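Local coordinates for Serine/threonine/tyrosine-interacting protein (Homo sapiens, PDB 2R0B) that binds ERK1/ERK2 as a catalytically inactive pseudophosphatase, holding them in the nucleus, and keeps FBXW7 from assembling into its SCF ubiquitin ligase, at residues Glu8-Leu13 and Ile109-Glu114; His36-Arg41 and Gly91-His96; Ala99-Ser104 and Arg131-Pro136. All coordinates share one frame; numbering follows the deposited sequence.

Contact 1 (Glu8-Leu13 and Ile109-Glu114); sequences EILPGL and IAYIME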
# COMPACT_ATOMS: atom_id res chain seq x y z
N GLU A 8 5.77 5.60 -8.27
CA GLU A 8 4.64 6.50 -8.04
C GLU A 8 3.42 6.03 -8.80
O GLU A 8 3.43 5.92 -10.03
CB GLU A 8 4.96 7.97 -8.39
CG GLU A 8 4.01 8.96 -7.68
CD GLU A 8 4.46 10.44 -7.70
OE1 GLU A 8 5.57 10.75 -8.20
OE2 GLU A 8 3.69 11.30 -7.22
N ILE A 9 2.36 5.75 -8.07
CA ILE A 9 1.16 5.18 -8.66
C ILE A 9 0.17 6.28 -9.01
O ILE A 9 -0.48 6.28 -10.07
CB ILE A 9 0.50 4.19 -7.69
CG1 ILE A 9 1.46 3.02 -7.34
CG2 ILE A 9 -0.82 3.67 -8.27
CD1 ILE A 9 2.01 2.27 -8.56
N LEU A 10 0.02 7.22 -8.08
CA LEU A 10 -0.76 8.40 -8.34
C LEU A 10 -0.09 9.53 -7.57
O LEU A 10 0.80 9.29 -6.78
CB LEU A 10 -2.24 8.22 -7.98
CG LEU A 10 -2.72 7.90 -6.56
CD1 LEU A 10 -3.09 9.15 -5.78
CD2 LEU A 10 -3.90 6.94 -6.60
N PRO A 11 -0.47 10.78 -7.85
CA PRO A 11 0.29 11.84 -7.20
C PRO A 11 0.44 11.68 -5.69
O PRO A 11 -0.54 11.71 -4.94
CB PRO A 11 -0.48 13.09 -7.57
CG PRO A 11 -1.13 12.76 -8.86
CD PRO A 11 -1.52 11.31 -8.76
N GLY A 12 1.69 11.51 -5.23
CA GLY A 12 1.95 11.41 -3.80
C GLY A 12 1.76 10.03 -3.17
O GLY A 12 1.93 9.89 -1.95
N LEU A 13 1.44 9.02 -3.96
CA LEU A 13 1.23 7.66 -3.40
C LEU A 13 2.11 6.69 -4.16
O LEU A 13 1.95 6.52 -5.36
CB LEU A 13 -0.24 7.24 -3.50
CG LEU A 13 -0.62 5.84 -3.03
CD1 LEU A 13 -0.37 5.70 -1.53
CD2 LEU A 13 -2.07 5.49 -3.38
N ILE A 109 -4.94 -0.36 -4.33
CA ILE A 109 -6.14 -0.49 -5.18
C ILE A 109 -7.39 -0.05 -4.42
O ILE A 109 -8.26 0.60 -4.99
CB ILE A 109 -6.27 -1.91 -5.80
CG1 ILE A 109 -5.18 -2.07 -6.89
CG2 ILE A 109 -7.72 -2.16 -6.36
CD1 ILE A 109 -4.78 -3.51 -7.28
N ALA A 110 -7.49 -0.39 -3.14
CA ALA A 110 -8.66 0.01 -2.37
C ALA A 110 -8.78 1.53 -2.32
O ALA A 110 -9.86 2.08 -2.50
CB ALA A 110 -8.59 -0.56 -0.96
N TYR A 111 -7.64 2.18 -2.09
CA TYR A 111 -7.59 3.63 -2.02
C TYR A 111 -8.04 4.21 -3.36
O TYR A 111 -8.83 5.15 -3.39
CB TYR A 111 -6.18 4.13 -1.63
CG TYR A 111 -6.13 5.64 -1.59
CD1 TYR A 111 -6.60 6.35 -0.49
CD2 TYR A 111 -5.71 6.35 -2.71
CE1 TYR A 111 -6.60 7.75 -0.48
CE2 TYR A 111 -5.71 7.74 -2.72
CZ TYR A 111 -6.15 8.42 -1.61
OH TYR A 111 -6.15 9.79 -1.68
N ILE A 112 -7.55 3.62 -4.45
CA ILE A 112 -7.86 4.16 -5.80
C ILE A 112 -9.33 3.97 -6.17
O ILE A 112 -9.98 4.89 -6.69
CB ILE A 112 -6.97 3.52 -6.88
CG1 ILE A 112 -5.55 4.01 -6.72
CG2 ILE A 112 -7.54 3.83 -8.32
CD1 ILE A 112 -4.52 3.20 -7.50
N MET A 113 -9.87 2.79 -5.86
CA MET A 113 -11.28 2.51 -6.12
C MET A 113 -12.22 3.52 -5.45
O MET A 113 -13.10 4.12 -6.11
CB MET A 113 -11.64 1.08 -5.68
CG MET A 113 -11.01 -0.01 -6.57
SD MET A 113 -11.31 -1.69 -5.94
CE MET A 113 -13.12 -1.72 -5.93
N GLU A 114 -12.03 3.72 -4.15
CA GLU A 114 -12.90 4.61 -3.41
C GLU A 114 -12.73 6.08 -3.78
O GLU A 114 -13.71 6.81 -3.91
CB GLU A 114 -12.69 4.42 -1.92
CG GLU A 114 -13.73 5.16 -1.13
CD GLU A 114 -13.81 4.74 0.30
OE1 GLU A 114 -12.88 4.05 0.81
OE2 GLU A 114 -14.83 5.12 0.92
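Leu-10 is pressed against Ile-112 more tightly than carbon pairs usually are, with Leu-10 CD2 only 3.4 Å from Ile-112 CG1. The two chains lie alongside each other and run opposite ways. In Leu-10, CG lies between the backbone N and the carbonyl carbon (chi1 61°), and chi2, at 94°, is not staggered, consistent with a tight fit. A classic beta bulge explains why two neighbouring residues serve the same contact. Ile-9 and Leu-10 are together set against the single residue Leu-13 in the hairpin joining strands 7-10 and 13-16, and both direct their side chains at helix 103-116. Leu-13 O accepts a bond from Ile-9 N at 2.8 Å and a weak one from Leu-10 N. A type II turn closes the hairpin, with Gly-12 at its third position, and the carboxylate of Glu-8 steadies it by receiving Gly-12 N on the anti side of OE2 at 2.8 Å. Across the interface, Ile-9 CG2 meets Ile-112 CD1 at 3.8 Å, the two chains crossing at about a right angle. Tyr-111 takes the other two contacts: Leu-10 CD1 lies at the edge of its ring, 4.3 Å from Tyr-111 CE2, while Leu-13 CD2 approaches Tyr-111 CD2 obliquely at 3.8 Å. Val-127 of helix 120-130 touches both Ile-9 and Ile-112, and helix 76-88 packs against the Tyr-111 ring. Turn and bulge bonds thus hold the hairpin's shape, while Ile-9 O goes to Tyr-126 and Gly-12 O to Val-93. With every contact across the interface apolar and all five touching residues buried, the fit of hairpin to helix rests on the shapes of methyl groups and one aromatic ring, and probably on the exclusion of water.

Contact 2 (His36-Arg41 and Gly91-His96); sequences HIICIR and GKVLVH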
# COMPACT_ATOMS: atom_id res chain seq x y z
N HIS A 36 5.15 9.51 5.17
CA HIS A 36 4.33 8.47 5.79
C HIS A 36 4.58 7.11 5.12
O HIS A 36 4.69 7.05 3.90
CB HIS A 36 2.86 8.82 5.59
CG HIS A 36 2.37 9.95 6.43
ND1 HIS A 36 2.67 11.27 6.16
CD2 HIS A 36 1.56 9.97 7.52
CE1 HIS A 36 2.09 12.04 7.06
NE2 HIS A 36 1.41 11.28 7.90
N ILE A 37 4.62 6.03 5.89
CA ILE A 37 4.86 4.70 5.31
C ILE A 37 3.90 3.67 5.90
O ILE A 37 3.75 3.59 7.12
CB ILE A 37 6.32 4.25 5.58
CG1 ILE A 37 7.32 5.26 4.99
CG2 ILE A 37 6.56 2.82 5.05
CD1 ILE A 37 8.78 4.95 5.29
N ILE A 38 3.17 2.97 5.05
CA ILE A 38 2.37 1.81 5.49
C ILE A 38 3.29 0.60 5.27
O ILE A 38 3.66 0.29 4.14
CB ILE A 38 1.04 1.64 4.74
CG1 ILE A 38 0.16 2.88 4.91
CG2 ILE A 38 0.28 0.39 5.27
CD1 ILE A 38 -1.19 2.80 4.19
N CYS A 39 3.67 -0.05 6.37
CA CYS A 39 4.63 -1.17 6.34
C CYS A 39 3.85 -2.47 6.64
O CYS A 39 3.40 -2.65 7.77
CB CYS A 39 5.71 -0.89 7.39
SG CYS A 39 6.77 -2.31 7.85
N ILE A 40 3.65 -3.31 5.62
CA ILE A 40 2.77 -4.48 5.74
C ILE A 40 3.63 -5.74 5.75
O ILE A 40 4.47 -5.92 4.87
CB ILE A 40 1.80 -4.60 4.55
CG1 ILE A 40 0.85 -3.39 4.47
CG2 ILE A 40 1.01 -5.94 4.63
CD1 ILE A 40 0.38 -3.08 3.04
N ARG A 41 3.40 -6.62 6.72
CA ARG A 41 4.17 -7.86 6.84
C ARG A 41 3.48 -8.80 7.83
O ARG A 41 2.65 -8.35 8.63
CB ARG A 41 5.61 -7.54 7.29
CG ARG A 41 5.84 -7.31 8.79
CD ARG A 41 5.02 -6.20 9.46
NE ARG A 41 5.32 -6.15 10.89
CZ ARG A 41 4.71 -6.89 11.81
NH1 ARG A 41 5.11 -6.79 13.08
NH2 ARG A 41 3.72 -7.71 11.49
N GLY A 91 1.84 15.84 2.40
CA GLY A 91 2.75 14.72 2.61
C GLY A 91 2.65 13.72 1.47
O GLY A 91 1.82 13.86 0.55
N LYS A 92 3.50 12.71 1.52
CA LYS A 92 3.49 11.64 0.52
C LYS A 92 3.66 10.29 1.21
O LYS A 92 4.30 10.19 2.25
CB LYS A 92 4.55 11.88 -0.56
CG LYS A 92 4.36 13.22 -1.26
CD LYS A 92 5.06 13.30 -2.58
CE LYS A 92 5.02 14.75 -3.09
NZ LYS A 92 5.93 15.66 -2.32
N VAL A 93 3.04 9.27 0.63
CA VAL A 93 2.89 7.97 1.29
C VAL A 93 3.56 6.86 0.47
O VAL A 93 3.32 6.72 -0.75
CB VAL A 93 1.41 7.61 1.51
CG1 VAL A 93 1.29 6.29 2.24
CG2 VAL A 93 0.66 8.73 2.27
N LEU A 94 4.40 6.08 1.13
CA LEU A 94 4.90 4.85 0.52
C LEU A 94 4.13 3.68 1.15
O LEU A 94 4.09 3.56 2.38
CB LEU A 94 6.40 4.68 0.77
CG LEU A 94 6.98 3.28 0.50
CD1 LEU A 94 6.77 2.83 -0.97
CD2 LEU A 94 8.46 3.23 0.89
N VAL A 95 3.50 2.86 0.32
CA VAL A 95 2.90 1.61 0.80
C VAL A 95 3.79 0.45 0.34
O VAL A 95 4.05 0.30 -0.85
CB VAL A 95 1.50 1.37 0.22
CG1 VAL A 95 0.91 0.06 0.81
CG2 VAL A 95 0.60 2.57 0.49
N HIS A 96 4.28 -0.36 1.29
CA HIS A 96 5.13 -1.47 0.92
C HIS A 96 4.73 -2.74 1.65
O HIS A 96 4.15 -2.69 2.75
CB HIS A 96 6.64 -1.12 1.11
CG HIS A 96 7.12 -1.22 2.53
ND1 HIS A 96 7.33 -2.42 3.17
CD2 HIS A 96 7.43 -0.25 3.43
CE1 HIS A 96 7.75 -2.19 4.40
NE2 HIS A 96 7.82 -0.89 4.58
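The carbonyl oxygen of His-36 accepts a hydrogen bond of 2.9 Å from Leu-94 N, supplemented by a weaker CA-H...O contact in which Val-93 CA lies 3.3 Å from His-36 O. This pairing belongs to a parallel ladder in the middle of the mixed sheet of the phosphatase fold, where strands 36-41 and 93-96 run with their axes 4.7 Å apart at closest approach. Leu-94 O likewise takes a hydrogen bond from Ile-38 N, with a weaker CA-H...O contact from Ile-37 beside it. The ladder continues with His-96 N to Ile-38 O, nearly straight at 175°, and Ile-40 N to His-96 O. At its start, His-36 N reaches back to Lys-92 O, and strand 58-63 bonds to the far edge of 36-41. Side chains alternate between two faces. On one, Ile-38 CD1 and Val-95 CG2 run alongside each other, 4.1 Å apart, and Ile-40 CD1 reaches Val-95 CG1 at 3.9 Å. Helix 76-88 covers Ile-38 and Val-93 here, while helix 103-116 meets Ile-40 and Val-95. The other face carries Ile-37, Leu-94, Cys-39 and His-96. His-96 holds its CG between the backbone N and the carbonyl carbon (chi1 79°), which swings the imidazole across to the neighbouring strand so that one ring face lies against Cys-39. Ile-37 CG2 abuts the ring edge, 3.6 Å from His-96 CD2. Cys-39 CA makes a CH-pi contact with the face, 4.0 Å from the centroid of the His-96 ring and set toward the rim.

Contact 3 (Ala99-Ser104 and Arg131-Pro136); sequences AGISRS and RFCINP. With SO4 (sulfate ion), chain B.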
# COMPACT_ATOMS: atom_id res chain seq x y z
N ALA A 99 7.04 -8.25 -1.30
CA ALA A 99 7.29 -8.23 -2.73
C ALA A 99 6.65 -7.03 -3.45
O ALA A 99 7.06 -6.72 -4.56
CB ALA A 99 6.82 -9.56 -3.40
N GLY A 100 5.67 -6.36 -2.83
CA GLY A 100 4.94 -5.29 -3.52
C GLY A 100 4.06 -5.87 -4.63
O GLY A 100 3.90 -5.27 -5.70
N ILE A 101 3.47 -7.02 -4.37
CA ILE A 101 2.69 -7.71 -5.40
C ILE A 101 1.23 -7.91 -5.02
O ILE A 101 0.34 -7.69 -5.84
CB ILE A 101 3.33 -9.05 -5.78
CG1 ILE A 101 4.66 -8.79 -6.48
CG2 ILE A 101 2.38 -9.91 -6.64
CD1 ILE A 101 5.41 -10.03 -6.91
N SER A 102 1.00 -8.38 -3.80
CA SER A 102 -0.33 -8.85 -3.42
C SER A 102 -0.98 -8.04 -2.31
O SER A 102 -1.97 -7.37 -2.57
CB SER A 102 -0.30 -10.32 -3.05
OG SER A 102 -1.62 -10.72 -2.70
N ARG A 103 -0.47 -8.12 -1.08
CA ARG A 103 -1.02 -7.32 0.03
C ARG A 103 -0.93 -5.79 -0.20
O ARG A 103 -1.93 -5.04 -0.13
CB ARG A 103 -0.28 -7.67 1.34
CG ARG A 103 -0.44 -9.17 1.78
CD ARG A 103 0.52 -9.59 2.88
NE ARG A 103 1.90 -9.70 2.37
CZ ARG A 103 2.94 -10.08 3.10
NH1 ARG A 103 2.80 -10.46 4.38
NH2 ARG A 103 4.14 -10.14 2.53
N SER A 104 0.29 -5.33 -0.46
CA SER A 104 0.53 -3.91 -0.66
C SER A 104 -0.28 -3.37 -1.85
O SER A 104 -0.93 -2.31 -1.73
CB SER A 104 2.02 -3.66 -0.82
OG SER A 104 2.54 -4.50 -1.81
N ARG A 131 3.19 -0.60 -12.12
CA ARG A 131 3.99 -1.65 -11.49
C ARG A 131 3.57 -3.00 -12.06
O ARG A 131 2.58 -3.62 -11.65
CB ARG A 131 3.87 -1.62 -9.96
CG ARG A 131 4.81 -2.62 -9.26
CD ARG A 131 4.73 -2.46 -7.74
NE ARG A 131 5.51 -3.47 -7.04
CZ ARG A 131 6.85 -3.49 -6.96
NH1 ARG A 131 7.58 -2.56 -7.57
NH2 ARG A 131 7.44 -4.49 -6.31
N PHE A 132 4.35 -3.45 -13.03
CA PHE A 132 3.98 -4.57 -13.89
C PHE A 132 3.68 -5.88 -13.16
O PHE A 132 2.95 -6.71 -13.67
CB PHE A 132 5.05 -4.78 -14.97
CG PHE A 132 6.31 -5.43 -14.47
CD1 PHE A 132 6.37 -6.82 -14.31
CD2 PHE A 132 7.45 -4.67 -14.22
CE1 PHE A 132 7.55 -7.44 -13.86
CE2 PHE A 132 8.63 -5.28 -13.79
CZ PHE A 132 8.67 -6.67 -13.60
N CYS A 133 4.25 -6.04 -11.97
CA CYS A 133 4.26 -7.33 -11.32
C CYS A 133 3.09 -7.55 -10.35
O CYS A 133 3.00 -8.63 -9.75
CB CYS A 133 5.60 -7.52 -10.60
SG CYS A 133 5.87 -6.36 -9.27
N ILE A 134 2.17 -6.57 -10.23
CA ILE A 134 1.10 -6.72 -9.21
C ILE A 134 0.10 -7.84 -9.49
O ILE A 134 -0.25 -8.13 -10.65
CB ILE A 134 0.35 -5.38 -8.86
CG1 ILE A 134 -0.54 -4.91 -10.01
CG2 ILE A 134 1.33 -4.31 -8.43
CD1 ILE A 134 -1.79 -4.10 -9.56
N ASN A 135 -0.35 -8.47 -8.40
CA ASN A 135 -1.20 -9.64 -8.50
C ASN A 135 -1.85 -9.95 -7.14
O ASN A 135 -1.43 -10.87 -6.45
CB ASN A 135 -0.38 -10.81 -9.06
CG ASN A 135 -1.19 -12.06 -9.35
OD1 ASN A 135 -2.41 -12.02 -9.59
ND2 ASN A 135 -0.51 -13.19 -9.32
N PRO A 136 -2.88 -9.16 -6.75
CA PRO A 136 -3.53 -9.50 -5.49
C PRO A 136 -4.12 -10.91 -5.58
O PRO A 136 -4.66 -11.30 -6.64
CB PRO A 136 -4.64 -8.45 -5.36
CG PRO A 136 -4.24 -7.34 -6.25
CD PRO A 136 -3.52 -8.00 -7.39
S SO4 B . 3.16 -8.42 -0.81
O1 SO4 B . 3.43 -8.82 -2.19
O2 SO4 B . 2.03 -9.22 -0.37
O3 SO4 B . 4.28 -8.73 0.07
O4 SO4 B . 2.87 -6.99 -0.72
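The phosphate-binding loop of the protein tyrosine phosphatases, the HCX5R signature, is braced here from behind; in this pseudophosphatase a glycine stands where active relatives carry the catalytic cysteine. The loop nonetheless cradles a sulfate, probably from the crystallisation liquor, with a ring of backbone N-H groups; Arg-103 adds two bonds, NE to sulfate O2 and NH2 to sulfate O3, and Ser-104 OG the shortest, 2.7 Å to sulfate O4. The carbonyls of Ala-99, Gly-100 and Ile-101 turn instead to segment 131-136. Arg-131, extended from CG to NE, lays its guanidinium edge against two of them: NE meets Gly-100 O at 2.8 Å and NH2 meets Ala-99 O at 2.9 Å, both oxygens lying in the guanidinium plane. Gln-7 and the carbonyl of Arg-3 take further N-H groups of this arginine. A leucine in place of Arg-131 would probably leave the carbonyls of Ala-99 and Gly-100 without these donors and the loop less firmly fixed. The Ile-101 side chain packs on Cys-133, CG1 lying 3.9 Å from Cys-133 SG and CG2 touching Cys-133 O. Farther along, Asn-135 N donates to Ile-101 O at 2.8 Å, an almost straight bond of 174°.

How the contacts relate
Contacts 1, 2 and 3 lie with their centres 12 to 14 Å apart within the dual specificity phosphatase domain of the longer protein. Along the chain, contact 2 nests inside the loop closed by contact 1, contact 3 opens only after contact 2 has closed, and contacts 1 and 3 interleave. Strand 93-96 is central: Gly-12 of contact 1 probably bonds to Val-93 through its carbonyl, and the strand runs on through the phosphate-binding loop of contact 3 into helix 103-116. That helix serves both contacts 1 and 3, where Ile-109 meets Ile-134 and Pro-136. This continuity of sheet, signature loop and helix is consistent with a phosphatase-like pocket being retained, as the bound sulfate suggests, in a protein without catalytic activity.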